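Local atomic coordinates of XAC2610 protein (Xanthomonas axonopodis pv. citri, PDB entry 4QTQ), a protein that probably acts as an immunity protein that inhibits a peptidoglycan hydrolase linked to the type IV secretion system used for bacterial killing, and binds a calcium ion. Residues P51-T56 and I63-E68; S121-L126 and L134-S139; E68-D73 and H92-T97; V32-C37 and M45-S50. One frame throughout, in Å; residues are numbered along the deposited sequence.

Contact 1 of 4, residues P51-T56 and I63-E68; sequences PVVEVT and IALEPE
Val53 and Val55 pair with Leu65 and Ile63 through four backbone hydrogen bonds, which make strands 52-56 and 63-65 an antiparallel hairpin. Val53 N reaches Leu65 O at 3.0 Å, and Leu65 N returns the bond to Val53 O at 2.7 Å. The Val55 and Ile63 pair closes two more, the one from Val55 N being nearly straight at 171°. Between them Glu54 and Ala64 form a non-hydrogen-bonded pair.

Carbon also approaches carbonyl oxygen: Glu54 CA-H leans on Ile63 O at 3.3 Å, the extended Glu54 lays CG against the same oxygen, and Leu65 CB lies 3.4 Å from Val53 O.

Apolar contacts divide by face. Val53, Val55 and Ile63, beta-branched as suits a strand, share the buried face with Leu65, which adds apolar bulk; Val53 CB and Leu65 CB are 4.4 Å apart. Elsewhere Val52 CG1, anti to its backbone N (chi1 175°), comes within 4.2 Å of the small Ala64 CB.

Past the last pair, Pro51 CG and Pro67 CG meet at 4.3 Å, and water 1 donates to both Pro51 O and Pro67 O. Prolines have no N-H to offer, so the water joins two carbonyls that could not bond each other.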
loop_
_atom_site.group_PDB
_atom_site.type_symbol
_atom_site.label_atom_id
_atom_site.label_comp_id
_atom_site.label_asym_id
_atom_site.label_seq_id
_atom_site.Cartn_x
_atom_site.Cartn_y
_atom_site.Cartn_z
ATOM N N PRO A 51 9.116 14.144 -7.030
ATOM C CA PRO A 51 9.610 13.741 -5.722
ATOM C C PRO A 51 10.447 12.474 -5.857
ATOM O O PRO A 51 10.143 11.641 -6.705
ATOM C CB PRO A 51 8.328 13.464 -4.936
ATOM C CG PRO A 51 7.371 13.010 -5.973
ATOM C CD PRO A 51 7.675 13.849 -7.183
ATOM N N VAL A 52 11.490 12.352 -5.036
ATOM C CA VAL A 52 12.376 11.181 -5.045
ATOM C C VAL A 52 12.389 10.564 -3.658
ATOM O O VAL A 52 12.611 11.262 -2.678
ATOM C CB VAL A 52 13.823 11.558 -5.427
ATOM C CG1 VAL A 52 14.752 10.352 -5.301
ATOM C CG2 VAL A 52 13.867 12.131 -6.839
ATOM N N VAL A 53 12.137 9.261 -3.586
ATOM C CA VAL A 53 12.280 8.507 -2.351
ATOM C C VAL A 53 13.439 7.538 -2.563
ATOM O O VAL A 53 13.366 6.651 -3.423
ATOM C CB VAL A 53 10.996 7.741 -2.010
ATOM C CG1 VAL A 53 11.220 6.794 -0.834
ATOM C CG2 VAL A 53 9.862 8.726 -1.722
ATOM N N GLU A 54 14.515 7.737 -1.806
ATOM C CA GLU A 54 15.706 6.902 -1.926
ATOM C C GLU A 54 15.825 5.971 -0.724
ATOM O O GLU A 54 15.805 6.430 0.419
ATOM C CB GLU A 54 16.967 7.751 -2.035
ATOM C CG GLU A 54 18.172 6.950 -2.491
ATOM C CD GLU A 54 19.447 7.750 -2.461
ATOM O OE1 GLU A 54 19.994 7.973 -1.351
ATOM O OE2 GLU A 54 19.911 8.129 -3.558
ATOM N N VAL A 55 15.962 4.673 -1.010
ATOM C CA VAL A 55 15.984 3.616 0.010
ATOM C C VAL A 55 17.322 2.871 -0.056
ATOM O O VAL A 55 17.728 2.388 -1.126
ATOM C CB VAL A 55 14.828 2.612 -0.206
ATOM C CG1 VAL A 55 14.819 1.543 0.879
ATOM C CG2 VAL A 55 13.486 3.332 -0.264
ATOM N N THR A 56 17.997 2.778 1.085
ATOM C CA THR A 56 19.263 2.077 1.191
ATOM C C THR A 56 19.128 0.922 2.172
ATOM O O THR A 56 19.155 1.128 3.382
ATOM C CB THR A 56 20.384 3.003 1.706
ATOM O OG1 THR A 56 20.421 4.219 0.941
ATOM C CG2 THR A 56 21.738 2.286 1.635
ATOM N N ILE A 63 18.743 2.779 -3.704
ATOM C CA ILE A 63 17.785 2.675 -4.804
ATOM C C ILE A 63 16.849 3.892 -4.769
ATOM O O ILE A 63 16.251 4.189 -3.730
ATOM C CB ILE A 63 16.961 1.370 -4.691
ATOM C CG1 ILE A 63 17.899 0.149 -4.745
ATOM C CG2 ILE A 63 15.916 1.308 -5.792
ATOM C CD1 ILE A 63 17.287 -1.152 -4.263
ATOM N N ALA A 64 16.736 4.592 -5.896
ATOM C CA ALA A 64 15.876 5.781 -6.006
ATOM C C ALA A 64 14.526 5.437 -6.637
ATOM O O ALA A 64 14.466 4.819 -7.691
ATOM C CB ALA A 64 16.571 6.862 -6.829
ATOM N N LEU A 65 13.444 5.834 -5.984
ATOM C CA LEU A 65 12.115 5.679 -6.536
ATOM C C LEU A 65 11.637 7.045 -6.962
ATOM O O LEU A 65 11.918 8.036 -6.272
ATOM C CB LEU A 65 11.165 5.111 -5.497
ATOM C CG LEU A 65 11.556 3.783 -4.869
ATOM C CD1 LEU A 65 10.568 3.453 -3.772
ATOM C CD2 LEU A 65 11.593 2.685 -5.913
ATOM N N GLU A 66 10.929 7.094 -8.089
ATOM C CA GLU A 66 10.342 8.326 -8.592
ATOM C C GLU A 66 8.818 8.189 -8.750
ATOM O O GLU A 66 8.324 7.994 -9.864
ATOM C CB GLU A 66 10.981 8.724 -9.919
ATOM C CG GLU A 66 12.447 9.131 -9.813
ATOM C CD GLU A 66 13.428 8.026 -10.174
ATOM O OE1 GLU A 66 13.007 6.864 -10.407
ATOM O OE2 GLU A 66 14.642 8.332 -10.236
ATOM N N PRO A 67 8.072 8.292 -7.631
ATOM C CA PRO A 67 6.610 8.194 -7.714
ATOM C C PRO A 67 5.960 9.400 -8.414
ATOM O O PRO A 67 6.497 10.521 -8.398
ATOM C CB PRO A 67 6.173 8.099 -6.246
ATOM C CG PRO A 67 7.265 8.766 -5.481
ATOM C CD PRO A 67 8.536 8.494 -6.242
ATOM N N GLU A 68 4.805 9.163 -9.028
ATOM C CA GLU A 68 4.100 10.219 -9.775
ATOM C C GLU A 68 3.738 11.383 -8.847
ATOM O O GLU A 68 3.707 12.539 -9.259
ATOM C CB GLU A 68 2.852 9.640 -10.470
ATOM C CG GLU A 68 2.427 10.414 -11.714
ATOM C CD GLU A 68 1.593 9.599 -12.694
ATOM O OE1 GLU A 68 0.586 10.142 -13.197
ATOM O OE2 GLU A 68 1.943 8.428 -12.979
HETATM O O HOH W 1 9.049 11.465 -8.982
#

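Contact 2 of 4, residues S121-L126 and L134-S139; sequences SYSVYL and LVFNQS
Tyr125 and Phe136 meet in an edge-to-face aromatic pair on a beta hairpin at the edge of the mixed sheet, where strand 133-136 lies outermost beside strand 121-128; Tyr125 is buried, while Phe136 lies at the surface. The rim of Phe136 points at the face of Tyr125, with ring planes at 73° and centroids 5.7 Å apart. Phe136 CG stands anti to its backbone N (chi1 174°), and its CD1 lies over the Tyr125 ring while CE1 continues to Ser123 CB at 3.9 Å. The Ser123 hydroxyl itself is bonded to Ser111 on the neighbouring strand.

Backbone bonds fix the register: Leu126 and Val135 exchange two, and Asn137 N gives a third to Val124 O at 2.7 Å. Leu134 CB packs on Tyr125 CB at 4.0 Å.

Asn137 is the N-cap of helix 138-143, and its short amide side chain suits the place. OD1 accepts at the helix start from Leu140 N and, at 2.8 Å, from Ser139 OG; ND2 touches Leu126 CD1 at 3.6 Å and donates to Asn179 O; the backbone N-H completes the strand pairing. The arrangement is a beta hairpin running directly into an asparagine N-cap.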
loop_
_atom_site.group_PDB
_atom_site.type_symbol
_atom_site.label_atom_id
_atom_site.label_comp_id
_atom_site.label_asym_id
_atom_site.label_seq_id
_atom_site.Cartn_x
_atom_site.Cartn_y
_atom_site.Cartn_z
ATOM N N SER A 121 -4.395 6.174 -2.113
ATOM C CA SER A 121 -3.978 5.075 -2.971
ATOM C C SER A 121 -2.468 5.083 -3.036
ATOM O O SER A 121 -1.825 6.111 -2.791
ATOM C CB SER A 121 -4.555 5.237 -4.368
ATOM O OG SER A 121 -4.145 6.467 -4.926
ATOM N N TYR A 122 -1.914 3.930 -3.388
ATOM C CA TYR A 122 -0.498 3.641 -3.201
ATOM C C TYR A 122 0.204 3.091 -4.430
ATOM O O TYR A 122 -0.406 2.419 -5.277
ATOM C CB TYR A 122 -0.341 2.618 -2.063
ATOM C CG TYR A 122 -0.929 3.101 -0.749
ATOM C CD1 TYR A 122 -2.286 2.945 -0.479
ATOM C CD2 TYR A 122 -0.139 3.745 0.198
ATOM C CE1 TYR A 122 -2.835 3.395 0.708
ATOM C CE2 TYR A 122 -0.682 4.198 1.392
ATOM C CZ TYR A 122 -2.031 4.029 1.638
ATOM O OH TYR A 122 -2.586 4.476 2.819
ATOM N N SER A 123 1.509 3.364 -4.484
ATOM C CA SER A 123 2.410 2.784 -5.440
ATOM C C SER A 123 3.181 1.724 -4.677
ATOM O O SER A 123 3.761 2.011 -3.628
ATOM C CB SER A 123 3.368 3.838 -6.019
ATOM O OG SER A 123 2.679 4.833 -6.780
ATOM N N VAL A 124 3.169 0.503 -5.210
ATOM C CA VAL A 124 3.839 -0.641 -4.601
ATOM C C VAL A 124 5.052 -1.033 -5.447
ATOM O O VAL A 124 4.950 -1.168 -6.671
ATOM C CB VAL A 124 2.855 -1.822 -4.443
ATOM C CG1 VAL A 124 3.543 -3.045 -3.868
ATOM C CG2 VAL A 124 1.692 -1.404 -3.562
ATOM N N TYR A 125 6.196 -1.194 -4.778
ATOM C CA TYR A 125 7.451 -1.619 -5.403
ATOM C C TYR A 125 8.014 -2.867 -4.704
ATOM O O TYR A 125 8.337 -2.829 -3.503
ATOM C CB TYR A 125 8.508 -0.505 -5.341
ATOM C CG TYR A 125 8.041 0.859 -5.824
ATOM C CD1 TYR A 125 7.217 1.647 -5.032
ATOM C CD2 TYR A 125 8.429 1.361 -7.060
ATOM C CE1 TYR A 125 6.776 2.888 -5.456
ATOM C CE2 TYR A 125 7.995 2.608 -7.505
ATOM C CZ TYR A 125 7.160 3.363 -6.692
ATOM O OH TYR A 125 6.726 4.598 -7.072
ATOM N N LEU A 126 8.133 -3.964 -5.454
ATOM C CA LEU A 126 8.733 -5.189 -4.928
ATOM C C LEU A 126 10.238 -5.206 -5.191
ATOM O O LEU A 126 10.703 -4.853 -6.278
ATOM C CB LEU A 126 8.077 -6.425 -5.554
ATOM C CG LEU A 126 6.587 -6.641 -5.294
ATOM C CD1 LEU A 126 6.159 -7.956 -5.913
ATOM C CD2 LEU A 126 6.272 -6.638 -3.803
ATOM N N LEU A 134 14.147 -2.153 -6.914
ATOM C CA LEU A 134 12.753 -2.134 -6.535
ATOM C C LEU A 134 12.005 -1.869 -7.813
ATOM O O LEU A 134 12.327 -0.922 -8.510
ATOM C CB LEU A 134 12.511 -1.004 -5.523
ATOM C CG LEU A 134 12.983 -1.344 -4.107
ATOM C CD1 LEU A 134 13.348 -0.097 -3.316
ATOM C CD2 LEU A 134 11.902 -2.155 -3.404
ATOM N N VAL A 135 11.004 -2.698 -8.104
ATOM C CA VAL A 135 10.273 -2.657 -9.368
ATOM C C VAL A 135 8.821 -2.273 -9.107
ATOM O O VAL A 135 8.134 -2.908 -8.315
ATOM C CB VAL A 135 10.381 -4.036 -10.069
ATOM C CG1 VAL A 135 9.610 -4.060 -11.388
ATOM C CG2 VAL A 135 11.851 -4.373 -10.331
ATOM N N PHE A 136 8.351 -1.212 -9.750
ATOM C CA PHE A 136 6.963 -0.808 -9.599
ATOM C C PHE A 136 6.061 -1.977 -9.980
ATOM O O PHE A 136 6.244 -2.565 -11.048
ATOM C CB PHE A 136 6.649 0.406 -10.473
ATOM C CG PHE A 136 5.198 0.778 -10.470
ATOM C CD1 PHE A 136 4.667 1.542 -9.437
ATOM C CD2 PHE A 136 4.351 0.326 -11.462
ATOM C CE1 PHE A 136 3.316 1.885 -9.415
ATOM C CE2 PHE A 136 3.000 0.668 -11.449
ATOM C CZ PHE A 136 2.486 1.440 -10.414
ATOM N N ASN A 137 5.090 -2.302 -9.125
ATOM C CA ASN A 137 4.152 -3.407 -9.389
ATOM C C ASN A 137 2.758 -2.887 -9.724
ATOM O O ASN A 137 2.043 -2.370 -8.859
ATOM C CB ASN A 137 4.064 -4.368 -8.205
ATOM C CG ASN A 137 3.493 -5.725 -8.603
ATOM O OD1 ASN A 137 2.285 -5.877 -8.794
ATOM N ND2 ASN A 137 4.371 -6.710 -8.769
ATOM N N GLN A 138 2.364 -3.022 -10.982
ATOM C CA GLN A 138 1.056 -2.533 -11.411
ATOM C C GLN A 138 -0.087 -3.254 -10.675
ATOM O O GLN A 138 -0.990 -2.604 -10.144
ATOM C CB GLN A 138 0.893 -2.690 -12.925
ATOM C CG GLN A 138 -0.312 -1.944 -13.491
ATOM C CD GLN A 138 -0.154 -0.439 -13.408
ATOM O OE1 GLN A 138 0.749 0.130 -14.022
ATOM N NE2 GLN A 138 -1.023 0.214 -12.647
ATOM N N SER A 139 -0.040 -4.587 -10.640
ATOM C CA SER A 139 -1.145 -5.361 -10.084
ATOM C C SER A 139 -1.350 -5.032 -8.608
ATOM O O SER A 139 -2.478 -4.856 -8.172
ATOM C CB SER A 139 -0.986 -6.881 -10.297
ATOM O OG SER A 139 0.064 -7.424 -9.513
#

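Contact 3 of 4, residues E68-D73 and H92-T97; sequences EALYVD and HSIILT
Ser93 turns its OG anti to its own carbonyl carbon (chi1 -64°), which carries the hydroxyl to the backbone of Tyr71 and Asp73. This is packing between sheets in the beta-sandwich part of the protein: strand 70-73 is an outer strand of a three-stranded antiparallel sheet, and strand 94-97 belongs to the six-stranded mixed sheet. Instead of a ladder, the polar link is one buried hydroxyl, backed by light apolar packing.

The hydroxyl works both ways. Ser93 OG donates to Tyr71 O at 2.6 Å, approaching 17° from the carbonyl plane, and accepts from Asp73 N at 2.8 Å with an N-H angle of 161°. Two backbone groups of strand 70-73 are thereby bonded by a single oxygen, in addition to the backbone bond of Tyr71 with Trp110. Serine suits the place because its hydroxyl can donate and accept at once and its short side chain lets the two backbones come close, the Val72 and Ser93 CA atoms being 5.6 Å apart. Backbone bonds to Ser76 and Trp110 help to position Ser93.

Polar and aromatic neighbours complete the setting. The Asp73 carboxylate turns to Asn75 N, with Arg91 as a weak, long ion pair, and the Tyr71 ring stacks on Trp110 of strand 106-112.

Apolar packing continues the contact away from the hydroxyl. Leu70 and Ile94 both rest on Val32 of strand 28-33, and their branched side chains pack together against it, where Leu70 CD1 meets Ile94 CG1 at 4.3 Å.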
loop_
_atom_site.group_PDB
_atom_site.type_symbol
_atom_site.label_atom_id
_atom_site.label_comp_id
_atom_site.label_asym_id
_atom_site.label_seq_id
_atom_site.Cartn_x
_atom_site.Cartn_y
_atom_site.Cartn_z
ATOM N N GLU A 68 4.805 9.163 -9.028
ATOM C CA GLU A 68 4.100 10.219 -9.775
ATOM C C GLU A 68 3.738 11.383 -8.847
ATOM O O GLU A 68 3.707 12.539 -9.259
ATOM C CB GLU A 68 2.852 9.640 -10.470
ATOM C CG GLU A 68 2.427 10.414 -11.714
ATOM C CD GLU A 68 1.593 9.599 -12.694
ATOM O OE1 GLU A 68 0.586 10.142 -13.197
ATOM O OE2 GLU A 68 1.943 8.428 -12.979
ATOM N N ALA A 69 3.449 11.062 -7.591
ATOM C CA ALA A 69 3.296 12.064 -6.545
ATOM C C ALA A 69 3.609 11.426 -5.198
ATOM O O ALA A 69 3.744 10.209 -5.104
ATOM C CB ALA A 69 1.887 12.658 -6.563
ATOM N N LEU A 70 3.760 12.259 -4.167
ATOM C CA LEU A 70 4.048 11.794 -2.806
ATOM C C LEU A 70 3.315 12.673 -1.785
ATOM O O LEU A 70 3.462 13.914 -1.784
ATOM C CB LEU A 70 5.559 11.827 -2.526
ATOM C CG LEU A 70 6.013 11.366 -1.121
ATOM C CD1 LEU A 70 5.743 9.890 -0.895
ATOM C CD2 LEU A 70 7.487 11.658 -0.885
ATOM N N TYR A 71 2.527 12.018 -0.935
ATOM C CA TYR A 71 1.860 12.661 0.187
ATOM C C TYR A 71 2.686 12.394 1.422
ATOM O O TYR A 71 2.744 11.259 1.889
ATOM C CB TYR A 71 0.447 12.116 0.373
ATOM C CG TYR A 71 -0.508 12.569 -0.702
ATOM C CD1 TYR A 71 -0.573 11.907 -1.923
ATOM C CD2 TYR A 71 -1.349 13.653 -0.498
ATOM C CE1 TYR A 71 -1.431 12.331 -2.920
ATOM C CE2 TYR A 71 -2.224 14.077 -1.485
ATOM C CZ TYR A 71 -2.258 13.421 -2.692
ATOM O OH TYR A 71 -3.128 13.843 -3.677
ATOM N N VAL A 72 3.313 13.456 1.923
ATOM C CA VAL A 72 4.198 13.415 3.092
ATOM C C VAL A 72 3.442 13.862 4.349
ATOM O O VAL A 72 3.169 15.053 4.543
ATOM C CB VAL A 72 5.426 14.336 2.880
ATOM C CG1 VAL A 72 6.359 14.299 4.088
ATOM C CG2 VAL A 72 6.176 13.936 1.619
ATOM N N ASP A 73 3.099 12.900 5.190
ATOM C CA ASP A 73 2.401 13.178 6.433
ATOM C C ASP A 73 3.451 13.259 7.526
ATOM O O ASP A 73 4.028 12.240 7.941
ATOM C CB ASP A 73 1.376 12.078 6.714
ATOM C CG ASP A 73 0.546 12.340 7.962
ATOM O OD1 ASP A 73 0.875 13.254 8.763
ATOM O OD2 ASP A 73 -0.440 11.599 8.149
ATOM N N HIS A 92 0.399 5.553 6.620
ATOM C CA HIS A 92 1.730 6.155 6.610
ATOM C C HIS A 92 2.062 6.542 5.191
ATOM O O HIS A 92 1.522 5.962 4.260
ATOM C CB HIS A 92 2.785 5.177 7.144
ATOM C CG HIS A 92 2.755 5.004 8.629
ATOM N ND1 HIS A 92 1.869 4.159 9.262
ATOM C CD2 HIS A 92 3.508 5.560 9.608
ATOM C CE1 HIS A 92 2.072 4.205 10.566
ATOM N NE2 HIS A 92 3.060 5.049 10.801
ATOM N N SER A 93 2.951 7.523 5.029
ATOM C CA SER A 93 3.394 7.951 3.689
ATOM C C SER A 93 4.310 6.921 2.998
ATOM O O SER A 93 4.199 6.695 1.787
ATOM C CB SER A 93 4.123 9.292 3.774
ATOM O OG SER A 93 3.251 10.314 4.212
ATOM N N ILE A 94 5.224 6.316 3.766
ATOM C CA ILE A 94 6.248 5.434 3.198
ATOM C C ILE A 94 6.404 4.219 4.095
ATOM O O ILE A 94 6.786 4.358 5.261
ATOM C CB ILE A 94 7.606 6.159 3.066
ATOM C CG1 ILE A 94 7.521 7.261 2.006
ATOM C CG2 ILE A 94 8.723 5.167 2.718
ATOM C CD1 ILE A 94 8.675 8.233 2.044
ATOM N N ILE A 95 6.095 3.049 3.535
ATOM C CA ILE A 95 6.015 1.763 4.269
ATOM C C ILE A 95 7.013 0.713 3.720
ATOM O O ILE A 95 7.034 0.406 2.522
ATOM C CB ILE A 95 4.580 1.195 4.163
ATOM C CG1 ILE A 95 3.584 2.125 4.878
ATOM C CG2 ILE A 95 4.485 -0.245 4.685
ATOM C CD1 ILE A 95 2.263 2.271 4.146
ATOM N N LEU A 96 7.833 0.188 4.619
ATOM C CA LEU A 96 8.787 -0.894 4.355
ATOM C C LEU A 96 8.241 -2.194 4.961
ATOM O O LEU A 96 8.042 -2.302 6.173
ATOM C CB LEU A 96 10.147 -0.566 4.975
ATOM C CG LEU A 96 10.663 0.866 4.852
ATOM C CD1 LEU A 96 11.903 1.049 5.714
ATOM C CD2 LEU A 96 10.966 1.200 3.406
ATOM N N THR A 97 7.972 -3.168 4.099
ATOM C CA THR A 97 7.252 -4.367 4.478
ATOM C C THR A 97 7.461 -5.400 3.377
ATOM O O THR A 97 7.495 -5.048 2.194
ATOM C CB THR A 97 5.743 -4.072 4.658
ATOM O OG1 THR A 97 5.095 -5.205 5.236
ATOM C CG2 THR A 97 5.063 -3.737 3.314
#

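Contact 4 of 4, residues V32-C37 and M45-S50; sequences VHAQSC and MLCNRS
The Arg49 guanidinium has Ser36 OG over one face, 3.6 Å above the plane and displaced toward the rim. The nearest atom pair is Ser36 OG to Arg49 NH2 at 3.7 Å, and Ser36 CB lies a little farther from the same group. Arginine suits this exposed spot: bent at chi2 and chi3, its chain turns the flat head over the serine while CB stays near Gln35 O.

Cys37 and Cys47 form a disulfide, with SG to SG at 2.1 Å and a chi3 of 110°. Both cysteines set SG anti to their carbonyl carbon (chi1 near -56°). Ala34, which has only CB to place, sets it 3.7 Å from Cys47 SG. The flexible, doubly bent Met45 lays CE 3.9 Å from Cys37 CB. A CA-H contact from Cys37 CA to Leu46 O adds to the packing.

Waters connect the backbones where direct bonds are missing. Water 2 donates to Gln35 O and Arg49 O and accepts from Arg49 N; water 3 accepts from Gln35 N and donates to Arg49 O; water 4 accepts from Asn48 N and lies 2.6 Å from Ser36 O, one of several acceptors near it. The Gln35 amide turns elsewhere, to Gln18 O. The disulfide thus ties the loop after strand 28-33 to strand 44-47, and waters bridge backbone groups that make no direct bond across the two segments.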
loop_
_atom_site.group_PDB
_atom_site.type_symbol
_atom_site.label_atom_id
_atom_site.label_comp_id
_atom_site.label_asym_id
_atom_site.label_seq_id
_atom_site.Cartn_x
_atom_site.Cartn_y
_atom_site.Cartn_z
ATOM N N VAL A 32 14.007 11.553 1.429
ATOM C CA VAL A 32 13.035 12.125 0.510
ATOM C C VAL A 32 13.596 13.466 0.050
ATOM O O VAL A 32 14.103 14.237 0.865
ATOM C CB VAL A 32 11.660 12.363 1.187
ATOM C CG1 VAL A 32 10.658 12.935 0.185
ATOM C CG2 VAL A 32 11.119 11.077 1.799
ATOM N N HIS A 33 13.530 13.711 -1.256
ATOM C CA HIS A 33 13.919 14.976 -1.841
ATOM C C HIS A 33 12.729 15.472 -2.678
ATOM O O HIS A 33 12.402 14.874 -3.706
ATOM C CB HIS A 33 15.182 14.767 -2.688
ATOM C CG HIS A 33 16.124 13.752 -2.110
ATOM N ND1 HIS A 33 17.140 14.087 -1.243
ATOM C CD2 HIS A 33 16.173 12.404 -2.244
ATOM C CE1 HIS A 33 17.788 12.994 -0.885
ATOM N NE2 HIS A 33 17.222 11.959 -1.479
ATOM N N ALA A 34 12.080 16.539 -2.223
ATOM C CA ALA A 34 10.892 17.063 -2.886
ATOM C C ALA A 34 10.808 18.558 -2.696
ATOM O O ALA A 34 10.782 19.040 -1.565
ATOM C CB ALA A 34 9.635 16.407 -2.331
ATOM N N GLN A 35 10.747 19.274 -3.813
ATOM C CA GLN A 35 10.616 20.725 -3.833
ATOM C C GLN A 35 9.187 21.101 -4.231
ATOM O O GLN A 35 8.459 20.294 -4.808
ATOM C CB GLN A 35 11.584 21.329 -4.864
ATOM C CG GLN A 35 12.970 20.694 -4.934
ATOM C CD GLN A 35 13.845 21.060 -3.751
ATOM O OE1 GLN A 35 14.186 22.227 -3.564
ATOM N NE2 GLN A 35 14.226 20.061 -2.952
ATOM N N SER A 36 8.800 22.333 -3.933
ATOM C CA SER A 36 7.542 22.910 -4.429
ATOM C C SER A 36 6.298 22.105 -4.040
ATOM O O SER A 36 5.342 22.013 -4.811
ATOM C CB SER A 36 7.594 23.066 -5.955
ATOM O OG SER A 36 8.765 23.751 -6.361
ATOM N N CYS A 37 6.316 21.531 -2.841
ATOM C CA CYS A 37 5.173 20.833 -2.299
ATOM C C CYS A 37 4.130 21.859 -1.856
ATOM O O CYS A 37 4.461 23.017 -1.626
ATOM C CB CYS A 37 5.615 19.962 -1.122
ATOM S SG CYS A 37 6.942 18.790 -1.546
ATOM N N MET A 45 1.819 17.405 3.208
ATOM C CA MET A 45 2.192 18.073 1.975
ATOM C C MET A 45 1.989 17.142 0.790
ATOM O O MET A 45 2.344 15.966 0.849
ATOM C CB MET A 45 3.664 18.504 2.010
ATOM C CG MET A 45 4.084 19.345 3.206
ATOM S SD MET A 45 3.286 20.960 3.295
ATOM C CE MET A 45 3.944 21.788 1.852
ATOM N N LEU A 46 1.419 17.676 -0.283
ATOM C CA LEU A 46 1.403 17.010 -1.583
ATOM C C LEU A 46 2.640 17.450 -2.388
ATOM O O LEU A 46 2.809 18.634 -2.707
ATOM C CB LEU A 46 0.118 17.350 -2.342
ATOM C CG LEU A 46 0.059 17.038 -3.842
ATOM C CD1 LEU A 46 0.337 15.566 -4.122
ATOM C CD2 LEU A 46 -1.304 17.450 -4.385
ATOM N N CYS A 47 3.505 16.487 -2.698
ATOM C CA CYS A 47 4.692 16.718 -3.504
ATOM C C CYS A 47 4.550 16.007 -4.829
ATOM O O CYS A 47 4.700 14.787 -4.896
ATOM C CB CYS A 47 5.923 16.179 -2.782
ATOM S SG CYS A 47 6.142 16.912 -1.153
ATOM N N ASN A 48 4.265 16.756 -5.886
ATOM C CA ASN A 48 4.150 16.148 -7.216
ATOM C C ASN A 48 5.012 16.797 -8.307
ATOM O O ASN A 48 4.676 16.729 -9.497
ATOM C CB ASN A 48 2.688 16.068 -7.644
ATOM C CG ASN A 48 2.047 17.417 -7.764
ATOM O OD1 ASN A 48 2.678 18.446 -7.530
ATOM N ND2 ASN A 48 0.782 17.424 -8.131
ATOM N N ARG A 49 6.119 17.412 -7.893
ATOM C CA ARG A 49 7.148 17.855 -8.820
ATOM C C ARG A 49 8.391 16.988 -8.616
ATOM O O ARG A 49 9.314 17.334 -7.864
ATOM C CB ARG A 49 7.434 19.339 -8.631
ATOM C CG ARG A 49 6.285 20.220 -9.115
ATOM C CD ARG A 49 6.544 20.783 -10.506
ATOM N NE ARG A 49 7.485 21.896 -10.436
ATOM C CZ ARG A 49 7.180 23.131 -10.030
ATOM N NH1 ARG A 49 5.941 23.444 -9.656
ATOM N NH2 ARG A 49 8.121 24.062 -9.992
ATOM N N SER A 50 8.366 15.841 -9.285
ATOM C CA SER A 50 9.471 14.885 -9.327
ATOM C C SER A 50 10.006 14.541 -7.954
ATOM O O SER A 50 11.213 14.612 -7.731
ATOM C CB SER A 50 10.601 15.418 -10.203
ATOM O OG SER A 50 10.081 15.940 -11.404
HETATM O O HOH W 2 7.648 17.580 -5.463
HETATM O O HOH W 3 11.685 17.773 -6.060
HETATM O O HOH W 4 4.221 19.713 -5.432
#

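In the fold
Contacts 1, 3 and 4 lie together in the N-terminal part of the fold, their centres 10 to 12 Å apart. Contact 4 joins contact 1 through strand 28-33, with His33 N probably bonded to Val52 O, and joins contact 3 where Leu70 O meets Cys47 N at 2.7 Å. Leu70 CD2 also packs on Val53 CG2 at 3.9 Å. Contact 2 rests against the hairpin of contact 1, Leu65 CD2 meeting Tyr125 CD2 at 3.6 Å, but stays about 10 Å from contact 4 at the nearest atoms. It is also near the metal: the Leu126 side chain lies about 5 Å from the calcium ion held by Asp98, Asn100, Asp102, His104 and Asp106, against about 11 Å for Ile63.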